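Local coordinates for type IV pilus assembly protein PilC (Thermus thermophilus, PDB 2WHN), which probably serves as an essential inner-membrane component of the type IV pilus machine, controlling pilus assembly and disassembly and influencing localization and activity of the PilB ATPase, at residues K13-A16 with I17-R20. Residues are numbered along the deposited sequence; the frame is centred on the assembly and turned at random.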
loop_
_atom_site.group_PDB
_atom_site.type_symbol
_atom_site.label_atom_id
_atom_site.label_comp_id
_atom_site.label_asym_id
_atom_site.label_seq_id
_atom_site.Cartn_x
_atom_site.Cartn_y
_atom_site.Cartn_z
ATOM N N LYS A 13 -1.485 10.122 6.098
ATOM C CA LYS A 13 -2.502 10.433 5.103
ATOM C C LYS A 13 -2.250 9.654 3.818
ATOM O O LYS A 13 -3.145 8.978 3.309
ATOM C CB LYS A 13 -2.551 11.935 4.811
ATOM C CG LYS A 13 -3.872 12.386 4.201
ATOM C CD LYS A 13 -3.867 13.869 3.862
ATOM C CE LYS A 13 -2.764 14.201 2.867
ATOM N NZ LYS A 13 -2.661 13.181 1.784
ATOM N N ASP A 14 -1.015 9.707 3.328
ATOM C CA ASP A 14 -0.650 9.018 2.094
ATOM C C ASP A 14 -0.980 7.529 2.179
ATOM O O ASP A 14 -1.525 6.949 1.240
ATOM C CB ASP A 14 0.835 9.208 1.794
ATOM C CG ASP A 14 1.237 10.672 1.746
ATOM O OD1 ASP A 14 1.083 11.301 0.676
ATOM O OD2 ASP A 14 1.708 11.195 2.778
ATOM N N LEU A 15 -0.651 6.918 3.313
ATOM C CA LEU A 15 -0.882 5.492 3.505
ATOM C C LEU A 15 -2.368 5.158 3.619
ATOM O O LEU A 15 -2.826 4.144 3.090
ATOM C CB LEU A 15 -0.121 4.973 4.730
ATOM C CG LEU A 15 -0.249 3.466 4.971
ATOM C CD1 LEU A 15 0.311 2.683 3.780
ATOM C CD2 LEU A 15 0.458 3.064 6.251
ATOM N N ALA A 16 -3.118 6.011 4.309
ATOM C CA ALA A 16 -4.563 5.828 4.432
ATOM C C ALA A 16 -5.255 5.882 3.072
ATOM O O ALA A 16 -6.111 5.053 2.768
ATOM C CB ALA A 16 -5.156 6.863 5.374
ATOM N N ILE A 17 -4.893 6.875 2.265
ATOM C CA ILE A 17 -5.458 7.024 0.925
ATOM C C ILE A 17 -5.135 5.812 0.055
ATOM O O ILE A 17 -6.036 5.169 -0.495
ATOM C CB ILE A 17 -4.959 8.323 0.250
ATOM C CG1 ILE A 17 -5.517 9.538 0.987
ATOM C CG2 ILE A 17 -5.362 8.362 -1.219
ATOM C CD1 ILE A 17 -5.001 10.862 0.466
ATOM N N PHE A 18 -3.854 5.457 -0.010
ATOM C CA PHE A 18 -3.433 4.255 -0.726
ATOM C C PHE A 18 -4.257 3.034 -0.329
ATOM O O PHE A 18 -4.719 2.279 -1.187
ATOM C CB PHE A 18 -1.956 3.961 -0.477
ATOM C CG PHE A 18 -1.547 2.563 -0.866
ATOM C CD1 PHE A 18 -1.363 2.227 -2.194
ATOM C CD2 PHE A 18 -1.359 1.589 0.097
ATOM C CE1 PHE A 18 -0.995 0.943 -2.557
ATOM C CE2 PHE A 18 -0.982 0.308 -0.256
ATOM C CZ PHE A 18 -0.808 -0.021 -1.585
ATOM N N SER A 19 -4.378 2.808 0.977
ATOM C CA SER A 19 -5.045 1.621 1.507
ATOM C C SER A 19 -6.530 1.601 1.142
ATOM O O SER A 19 -7.075 0.555 0.797
ATOM C CB SER A 19 -4.878 1.540 3.031
ATOM O OG SER A 19 -3.511 1.441 3.401
ATOM N N ARG A 20 -7.183 2.755 1.247
ATOM C CA ARG A 20 -8.578 2.888 0.832
ATOM C C ARG A 20 -8.766 2.628 -0.670
ATOM O O ARG A 20 -9.665 1.887 -1.078
ATOM C CB ARG A 20 -9.119 4.270 1.207
ATOM C CG ARG A 20 -10.583 4.473 0.841
ATOM C CD ARG A 20 -11.424 3.295 1.325
ATOM N NE ARG A 20 -11.502 3.261 2.783
ATOM C CZ ARG A 20 -11.933 2.219 3.489
ATOM N NH1 ARG A 20 -12.330 1.110 2.873
ATOM N NH2 ARG A 20 -11.970 2.290 4.815
#
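The first two turns of helix 12-28, in the N-terminal domain of this GSP F family protein, illustrate how a serine can fold its hydroxyl back onto its own alpha-helix, here where S19 meets L15. Four consecutive i to i+4 backbone bonds build the turns, from I17 N to K13 O (2.9 Å) through R20 N to A16 O (3.0 Å). The carbonyl of L15 is gripped twice: S19 N donates to L15 O at 2.9 Å, and S19 OG donates to the same L15 O at 2.8 Å. The two donors arrive from opposite faces of the carbonyl plane, the hydroxyl tilted 33° out of it. With OG beside the backbone N of S19 (chi1 -61°), the hydroxyl leans back toward the preceding turn, which satisfies a buried polar group inside the helix itself. On the same flank, L15 CD1 lies 4.0 Å from S19 OG and 4.2 Å from F18 CD2, meeting that ring obliquely. K13 and I17 run side by side on an exposed flank; bends at chi3 (60°) and chi4 of the lysine turn its ammonium back, bringing K13 NZ to 3.5 Å from I17 CD1. D14 OD2 accepts from G11 N at the start of the helix. Around these turns, S19 OG also bonds Y79 OH of helix 77-89, and F18 meets F48 of helix 46-60 edge-to-face. Helix 92-109 packs against L15 and S19 through L103, while its D97 and E104 form salt bridges with R20.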